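Local coordinates for protein single domain haemoglobin (PDB 2WY4) that binds a haem group whose pocket accepts cyanide and, as in related bacterial globins, probably oxygen and nitric oxide, at residues K29-D34 with Y94-A99; K39-M44 with L87-E92. All coordinates share one frame; numbering follows the deposited sequence. Where two conformers were deposited one is given.

Interaction 1 of 2, residues K29-D34 with Y94-A99; sequences KIMFND and YPIVGA. With HEM (protoporphyrin IX containing Fe), chain B.
M31 reaches across from 29-34 to I96 and V97 on 94-99, and its sulfur does all the touching. At the head of 94-99, Y94 faces the haem: the methyl carbon CMC sits 3.6 Å above the Y94 ring plane, over its centre, as a CH-pi contact, while CE2 of Y94 approaches the haem meso carbon CHC at 3.7 Å. The haem vinyl carbon CBB lies at the ring edge, in plane. The Y94 hydroxyl is hydrogen-bonded to E134, a Tyr-Glu pair on the proximal side as in flavohaemoglobins, consistent with a proximal bond network that tunes ligand binding.

I96 comes next, its CB directed toward 29-34. CG2 of I96 meets SD of M31 loosely, at 4.3 Å, and the side chain also packs on Y35. This is the pairing of the B and G helices of the globin fold, here the end of helix 4-34 against the start of helix 94-109. Purely apolar between these two segments, it continues along helix 94-109, where I30 and M31 both rest on C100.

V97 follows, with CB pointing away from M31. The branch anti to the carbonyl carbon, CG2, comes back to SD of M31 at 3.9 Å, and the two side chains cross obliquely. The same methyl lies 3.4 Å from haem CMC and 3.5 Å from haem C2C, on the distal face, so CMC is wedged between V97 and the Y94 ring. M31 gets its sulfur there by running extended from the backbone, CG anti to N (chi1 -173°), and then bending at chi3 (64°), which turns CE aside from V97. Its side chain is about 5 Å from the bound cyanide.

Interaction 2 of 2, residues K39-M44 with L87-E92; sequences KPMFNM and LGVKEE. With HEM (protoporphyrin IX containing Fe), chain B.
M41 and L87 exchange contacts with each other's carbonyl oxygens: CE of M41 lies 3.5 Å from O of L87, and CD1 of L87 lies 3.5 Å from O of M41. CG of M41 stands beside the backbone N, the chain stays extended through chi2, and a bend at chi3 (77°) brings CE round to CG2 of V89 at 3.9 Å. There the two side chains cross at about a right angle. The sulfur passes along the haem rim.

In globin terms this joins the turn between the C and D helices to the FG corner, where a Schellman motif at G88 ends helix 74-86. V89 and L87 press on the proximal side of the haem, V89 with both methyls near CAC. F42 lies over the other face, the haem methyl CMD 3.5 Å above its ring, over the centre, and it also touches the cyanide.

N43 grips a propionate with two bonds: its backbone N reaches O1D at 2.8 Å, nearly straight (168°), whereas ND2 reaches O2D at 3.0 Å along a more bent path (141°).

Both contacts border one haem, their centres about 11 Å apart, and they meet on each of its faces. On the distal side, CE of M31 from interaction 1 touches CZ of F42 from interaction 2 at 3.8 Å, and the rings of F32 and F42 meet edge-to-face, CE1 of F32 being 3.7 Å from CD1 of F42. On the proximal side, CE1 of Y94 packs on CG1 of V89 at 3.7 Å. V89 is about 4 Å, side chain to side chain, from H84, the axial iron ligand. Together 29-34 and 39-44 border the cyanide site, while 87-92 runs on, one residue later, into 94-99 along the chain.

Interaction 1 of 2, residues K29-D34 with Y94-A99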
loop_
_atom_site.group_PDB
_atom_site.type_symbol
_atom_site.label_atom_id
_atom_site.label_comp_id
_atom_site.label_asym_id
_atom_site.label_seq_id
_atom_site.Cartn_x
_atom_site.Cartn_y
_atom_site.Cartn_z
ATOM N N LYS A 29 5.980 9.609 6.058
ATOM C CA LYS A 29 6.664 10.181 7.228
ATOM C C LYS A 29 7.249 9.063 8.108
ATOM O O LYS A 29 8.435 9.076 8.478
ATOM C CB LYS A 29 5.703 11.040 8.046
ATOM C CG LYS A 29 6.313 11.695 9.283
ATOM C CD LYS A 29 5.269 12.476 10.083
ATOM C CE LYS A 29 5.794 12.889 11.461
ATOM N NZ LYS A 29 5.025 14.015 12.099
ATOM N N ILE A 30 6.417 8.093 8.435
ATOM C CA ILE A 30 6.847 6.969 9.281
ATOM C C ILE A 30 7.954 6.177 8.595
ATOM O O ILE A 30 8.984 5.901 9.184
ATOM C CB ILE A 30 5.662 6.060 9.621
ATOM C CG1 ILE A 30 4.700 6.749 10.584
ATOM C CG2 ILE A 30 6.163 4.750 10.215
ATOM C CD1 ILE A 30 3.332 6.152 10.617
ATOM N N MET A 31 7.749 5.821 7.341
ATOM C CA MET A 31 8.712 4.995 6.678
ATOM C C MET A 31 10.054 5.675 6.492
ATOM O O MET A 31 11.083 5.071 6.720
ATOM C CB MET A 31 8.213 4.438 5.364
ATOM C CG MET A 31 9.162 3.426 4.747
ATOM S SD MET A 31 8.439 2.502 3.376
ATOM C CE MET A 31 8.174 3.814 2.195
ATOM N N PHE A 32 10.052 6.947 6.081
ATOM C CA PHE A 32 11.313 7.649 5.878
ATOM C C PHE A 32 12.035 7.890 7.200
ATOM O O PHE A 32 13.264 7.921 7.242
ATOM C CB PHE A 32 11.111 8.940 5.097
ATOM C CG PHE A 32 10.628 8.720 3.687
ATOM C CD1 PHE A 32 10.805 7.486 3.046
ATOM C CD2 PHE A 32 9.999 9.735 3.011
ATOM C CE1 PHE A 32 10.362 7.289 1.744
ATOM C CE2 PHE A 32 9.565 9.530 1.703
ATOM C CZ PHE A 32 9.726 8.320 1.093
ATOM N N ASN A 33 11.284 8.036 8.276
ATOM C CA ASN A 33 11.892 8.205 9.606
ATOM C C ASN A 33 12.471 6.933 10.163
ATOM O O ASN A 33 13.560 6.959 10.766
ATOM C CB ASN A 33 10.854 8.665 10.619
ATOM C CG ASN A 33 11.470 8.919 11.978
ATOM O OD1 ASN A 33 12.149 9.913 12.159
ATOM N ND2 ASN A 33 11.318 7.971 12.908
ATOM N N ASP A 34 11.749 5.817 10.015
ATOM C CA ASP A 34 12.132 4.545 10.637
ATOM C C ASP A 34 13.057 3.739 9.752
ATOM O O ASP A 34 13.865 2.928 10.237
ATOM C CB ASP A 34 10.887 3.695 10.923
ATOM C CG ASP A 34 10.074 4.176 12.104
ATOM O OD1 ASP A 34 10.474 5.139 12.791
ATOM O OD2 ASP A 34 8.974 3.620 12.383
ATOM N N TYR A 94 8.430 -5.561 1.560
ATOM C CA TYR A 94 6.994 -5.535 1.796
ATOM C C TYR A 94 6.606 -5.554 3.288
ATOM O O TYR A 94 5.659 -4.847 3.654
ATOM C CB TYR A 94 6.221 -6.567 0.941
ATOM C CG TYR A 94 6.067 -6.136 -0.488
ATOM C CD1 TYR A 94 7.086 -6.327 -1.398
ATOM C CD2 TYR A 94 4.918 -5.482 -0.916
ATOM C CE1 TYR A 94 6.976 -5.884 -2.686
ATOM C CE2 TYR A 94 4.805 -5.037 -2.203
ATOM C CZ TYR A 94 5.824 -5.249 -3.083
ATOM O OH TYR A 94 5.695 -4.822 -4.388
ATOM N N PRO A 95 7.272 -6.340 4.167
ATOM C CA PRO A 95 6.956 -6.230 5.592
ATOM C C PRO A 95 7.247 -4.819 6.197
ATOM O O PRO A 95 6.634 -4.421 7.210
ATOM C CB PRO A 95 7.843 -7.313 6.226
ATOM C CG PRO A 95 8.098 -8.265 5.150
ATOM C CD PRO A 95 8.246 -7.417 3.923
ATOM N N ILE A 96 8.194 -4.085 5.619
ATOM C CA ILE A 96 8.479 -2.733 6.079
ATOM C C ILE A 96 7.297 -1.839 5.754
ATOM O O ILE A 96 6.784 -1.108 6.579
ATOM C CB ILE A 96 9.772 -2.200 5.428
ATOM C CG1 ILE A 96 10.969 -2.985 5.953
ATOM C CG2 ILE A 96 9.928 -0.758 5.717
ATOM C CD1 ILE A 96 12.275 -2.676 5.222
ATOM N N VAL A 97 6.874 -1.883 4.499
ATOM C CA VAL A 97 5.705 -1.125 4.073
ATOM C C VAL A 97 4.480 -1.484 4.904
ATOM O O VAL A 97 3.726 -0.607 5.319
ATOM C CB VAL A 97 5.465 -1.271 2.529
ATOM C CG1 VAL A 97 4.078 -0.811 2.135
ATOM C CG2 VAL A 97 6.545 -0.495 1.791
ATOM N N GLY A 98 4.272 -2.777 5.165
ATOM C CA GLY A 98 3.107 -3.160 5.940
ATOM C C GLY A 98 3.147 -2.591 7.358
ATOM O O GLY A 98 2.138 -2.144 7.879
ATOM N N ALA A 99 4.307 -2.658 7.995
ATOM C CA ALA A 99 4.415 -2.140 9.344
ATOM C C ALA A 99 4.130 -0.633 9.369
ATOM O O ALA A 99 3.390 -0.148 10.226
ATOM C CB ALA A 99 5.783 -2.451 9.924
HETATM C CHA HEM B . 5.969 3.560 -6.609
HETATM C CHB HEM B . 2.119 1.242 -4.896
HETATM C CHC HEM B . 5.001 -1.351 -2.034
HETATM C CHD HEM B . 8.764 1.443 -3.296
HETATM C C1A HEM B . 4.708 3.117 -6.467
HETATM C C2A HEM B . 3.554 3.560 -7.189
HETATM C C3A HEM B . 2.462 2.935 -6.712
HETATM C C4A HEM B . 2.937 2.071 -5.648
HETATM C CMA HEM B . 1.018 3.093 -7.210
HETATM C CAA HEM B . 3.591 4.590 -8.345
HETATM C CBA HEM B . 4.383 4.064 -9.544
HETATM C CGA HEM B . 3.618 3.393 -10.639
HETATM O O1A HEM B . 2.368 3.531 -10.702
HETATM O O2A HEM B . 4.302 2.749 -11.512
HETATM C C1B HEM B . 2.566 0.361 -3.948
HETATM C C2B HEM B . 1.750 -0.546 -3.224
HETATM C C3B HEM B . 2.555 -1.272 -2.430
HETATM C C4B HEM B . 3.893 -0.840 -2.634
HETATM C CMB HEM B . 0.230 -0.597 -3.294
HETATM C CAB HEM B . 2.202 -2.357 -1.403
HETATM C CBB HEM B . 1.326 -3.310 -1.667
HETATM C C1C HEM B . 6.289 -0.882 -2.140
HETATM C C2C HEM B . 7.469 -1.366 -1.514
HETATM C C3C HEM B . 8.463 -0.576 -1.860
HETATM C C4C HEM B . 7.966 0.481 -2.704
HETATM C CMC HEM B . 7.538 -2.638 -0.654
HETATM C CAC HEM B . 9.910 -0.723 -1.420
HETATM C CBC HEM B . 10.488 0.274 -0.737
HETATM C C1D HEM B . 8.322 2.259 -4.319
HETATM C C2D HEM B . 9.159 3.210 -4.943
HETATM C C3D HEM B . 8.338 3.885 -5.982
HETATM C C4D HEM B . 7.065 3.250 -5.886
HETATM C CMD HEM B . 10.615 3.471 -4.624
HETATM C CAD HEM B . 8.732 5.011 -6.922
HETATM C CBD HEM B . 8.101 6.304 -6.413
HETATM C CGD HEM B . 8.652 7.545 -7.047
HETATM O O1D HEM B . 8.937 8.486 -6.297
HETATM O O2D HEM B . 8.760 7.560 -8.303
HETATM N NA HEM B . 4.321 2.203 -5.510
HETATM N NB HEM B . 3.874 0.157 -3.586
HETATM N NC HEM B . 6.617 0.251 -2.870
HETATM N ND HEM B . 7.067 2.299 -4.881
HETATM FE FE HEM B . 5.470 1.222 -4.230
#

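Interaction 2 of 2, residues K39-M44 with L87-E92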
loop_
_atom_site.group_PDB
_atom_site.type_symbol
_atom_site.label_atom_id
_atom_site.label_comp_id
_atom_site.label_asym_id
_atom_site.label_seq_id
_atom_site.Cartn_x
_atom_site.Cartn_y
_atom_site.Cartn_z
ATOM N N LYS A 39 14.578 5.801 1.549
ATOM C CA LYS A 39 14.191 7.100 0.994
ATOM C C LYS A 39 14.753 7.402 -0.404
ATOM O O LYS A 39 14.012 7.870 -1.257
ATOM C CB LYS A 39 14.443 8.270 1.966
ATOM C CG LYS A 39 13.714 9.565 1.579
ATOM C CD LYS A 39 13.769 10.645 2.665
ATOM C CE LYS A 39 15.120 11.292 2.739
ATOM N NZ LYS A 39 14.981 12.541 3.543
ATOM N N PRO A 40 16.048 7.182 -0.648
ATOM C CA PRO A 40 16.599 7.509 -1.981
ATOM C C PRO A 40 15.993 6.743 -3.150
ATOM O O PRO A 40 16.236 7.128 -4.306
ATOM C CB PRO A 40 18.079 7.151 -1.840
ATOM C CG PRO A 40 18.340 7.304 -0.411
ATOM C CD PRO A 40 17.106 6.758 0.287
ATOM N N MET A 41 15.263 5.669 -2.876
ATOM C CA MET A 41 14.569 4.944 -3.927
ATOM C C MET A 41 13.452 5.818 -4.530
ATOM O O MET A 41 13.123 5.721 -5.724
ATOM C CB MET A 41 13.954 3.680 -3.362
ATOM C CG MET A 41 14.960 2.682 -2.831
ATOM S SD MET A 41 14.202 1.285 -1.935
ATOM C CE MET A 41 13.601 0.280 -3.202
ATOM N N PHE A 42 12.897 6.697 -3.708
ATOM C CA PHE A 42 11.783 7.542 -4.085
ATOM C C PHE A 42 12.252 8.892 -4.594
ATOM O O PHE A 42 13.317 9.358 -4.216
ATOM C CB PHE A 42 10.909 7.790 -2.856
ATOM C CG PHE A 42 10.218 6.555 -2.350
ATOM C CD1 PHE A 42 10.853 5.650 -1.500
ATOM C CD2 PHE A 42 8.932 6.316 -2.706
ATOM C CE1 PHE A 42 10.202 4.539 -1.090
ATOM C CE2 PHE A 42 8.290 5.204 -2.268
ATOM C CZ PHE A 42 8.938 4.311 -1.443
ATOM N N ASN A 43 11.429 9.491 -5.441
ATOM C CA ASN A 43 11.702 10.825 -5.927
ATOM C C ASN A 43 11.075 11.844 -4.981
ATOM O O ASN A 43 9.869 11.940 -4.865
ATOM C CB ASN A 43 11.168 10.980 -7.351
ATOM C CG ASN A 43 11.912 10.102 -8.324
ATOM O OD1 ASN A 43 13.134 10.270 -8.505
ATOM N ND2 ASN A 43 11.217 9.146 -8.936
ATOM N N MET A 44 11.895 12.630 -4.292
ATOM C CA MET A 44 11.318 13.594 -3.365
ATOM C C MET A 44 10.447 14.670 -4.001
ATOM O O MET A 44 9.561 15.202 -3.360
ATOM C CB MET A 44 12.395 14.200 -2.472
ATOM C CG MET A 44 13.046 13.178 -1.520
ATOM S SD MET A 44 11.878 12.319 -0.441
ATOM C CE MET A 44 11.645 10.816 -1.281
ATOM N N LEU A 87 13.377 -0.193 -9.555
ATOM C CA LEU A 87 13.998 0.475 -8.413
ATOM C C LEU A 87 14.537 -0.471 -7.339
ATOM O O LEU A 87 15.051 -0.028 -6.322
ATOM C CB LEU A 87 13.002 1.455 -7.797
ATOM C CG LEU A 87 12.829 2.712 -8.671
ATOM C CD1 LEU A 87 11.709 3.593 -8.181
ATOM C CD2 LEU A 87 14.154 3.506 -8.762
ATOM N N GLY A 88 14.457 -1.765 -7.597
ATOM C CA GLY A 88 15.002 -2.768 -6.687
ATOM C C GLY A 88 14.170 -3.051 -5.469
ATOM O O GLY A 88 14.721 -3.425 -4.429
ATOM N N VAL A 89 12.854 -2.895 -5.589
ATOM C CA VAL A 89 11.948 -3.300 -4.535
ATOM C C VAL A 89 11.999 -4.821 -4.446
ATOM O O VAL A 89 11.750 -5.535 -5.420
ATOM C CB VAL A 89 10.525 -2.855 -4.850
ATOM C CG1 VAL A 89 9.568 -3.435 -3.843
ATOM C CG2 VAL A 89 10.444 -1.331 -4.906
ATOM N N LYS A 90 12.279 -5.325 -3.246
ATOM C CA LYS A 90 12.352 -6.755 -3.020
ATOM C C LYS A 90 11.229 -7.262 -2.159
ATOM O O LYS A 90 10.594 -6.496 -1.437
ATOM C CB LYS A 90 13.661 -7.136 -2.336
ATOM C CG LYS A 90 14.892 -6.643 -3.032
ATOM C CD LYS A 90 15.060 -7.302 -4.376
ATOM C CE LYS A 90 16.140 -6.602 -5.178
ATOM N NZ LYS A 90 16.458 -7.323 -6.438
ATOM N N GLU A 91 11.027 -8.583 -2.185
ATOM C CA GLU A 91 10.044 -9.214 -1.331
ATOM C C GLU A 91 10.209 -8.748 0.093
ATOM O O GLU A 91 9.229 -8.500 0.779
ATOM C CB GLU A 91 10.195 -10.744 -1.341
ATOM C CG GLU A 91 10.144 -11.411 -2.700
ATOM C CD GLU A 91 10.367 -12.910 -2.614
ATOM O OE1 GLU A 91 10.172 -13.483 -1.498
ATOM O OE2 GLU A 91 10.744 -13.513 -3.660
ATOM N N GLU A 92 11.454 -8.637 0.551
ATOM C CA GLU A 92 11.723 -8.295 1.929
ATOM C C GLU A 92 11.400 -6.858 2.311
ATOM O O GLU A 92 11.460 -6.506 3.475
ATOM C CB GLU A 92 13.196 -8.591 2.262
ATOM C CG GLU A 92 13.556 -10.055 2.233
ATOM C CD GLU A 92 13.546 -10.683 0.861
ATOM O OE1 GLU A 92 13.957 -10.015 -0.112
ATOM O OE2 GLU A 92 13.153 -11.888 0.750
HETATM C CHA HEM B . 5.969 3.560 -6.609
HETATM C CHB HEM B . 2.119 1.242 -4.896
HETATM C CHC HEM B . 5.001 -1.351 -2.034
HETATM C CHD HEM B . 8.764 1.443 -3.296
HETATM C C1A HEM B . 4.708 3.117 -6.467
HETATM C C2A HEM B . 3.554 3.560 -7.189
HETATM C C3A HEM B . 2.462 2.935 -6.712
HETATM C C4A HEM B . 2.937 2.071 -5.648
HETATM C CMA HEM B . 1.018 3.093 -7.210
HETATM C CAA HEM B . 3.591 4.590 -8.345
HETATM C CBA HEM B . 4.383 4.064 -9.544
HETATM C CGA HEM B . 3.618 3.393 -10.639
HETATM O O1A HEM B . 2.368 3.531 -10.702
HETATM O O2A HEM B . 4.302 2.749 -11.512
HETATM C C1B HEM B . 2.566 0.361 -3.948
HETATM C C2B HEM B . 1.750 -0.546 -3.224
HETATM C C3B HEM B . 2.555 -1.272 -2.430
HETATM C C4B HEM B . 3.893 -0.840 -2.634
HETATM C CMB HEM B . 0.230 -0.597 -3.294
HETATM C CAB HEM B . 2.202 -2.357 -1.403
HETATM C CBB HEM B . 1.326 -3.310 -1.667
HETATM C C1C HEM B . 6.289 -0.882 -2.140
HETATM C C2C HEM B . 7.469 -1.366 -1.514
HETATM C C3C HEM B . 8.463 -0.576 -1.860
HETATM C C4C HEM B . 7.966 0.481 -2.704
HETATM C CMC HEM B . 7.538 -2.638 -0.654
HETATM C CAC HEM B . 9.910 -0.723 -1.420
HETATM C CBC HEM B . 10.488 0.274 -0.737
HETATM C C1D HEM B . 8.322 2.259 -4.319
HETATM C C2D HEM B . 9.159 3.210 -4.943
HETATM C C3D HEM B . 8.338 3.885 -5.982
HETATM C C4D HEM B . 7.065 3.250 -5.886
HETATM C CMD HEM B . 10.615 3.471 -4.624
HETATM C CAD HEM B . 8.732 5.011 -6.922
HETATM C CBD HEM B . 8.101 6.304 -6.413
HETATM C CGD HEM B . 8.652 7.545 -7.047
HETATM O O1D HEM B . 8.937 8.486 -6.297
HETATM O O2D HEM B . 8.760 7.560 -8.303
HETATM N NA HEM B . 4.321 2.203 -5.510
HETATM N NB HEM B . 3.874 0.157 -3.586
HETATM N NC HEM B . 6.617 0.251 -2.870
HETATM N ND HEM B . 7.067 2.299 -4.881
HETATM FE FE HEM B . 5.470 1.222 -4.230
#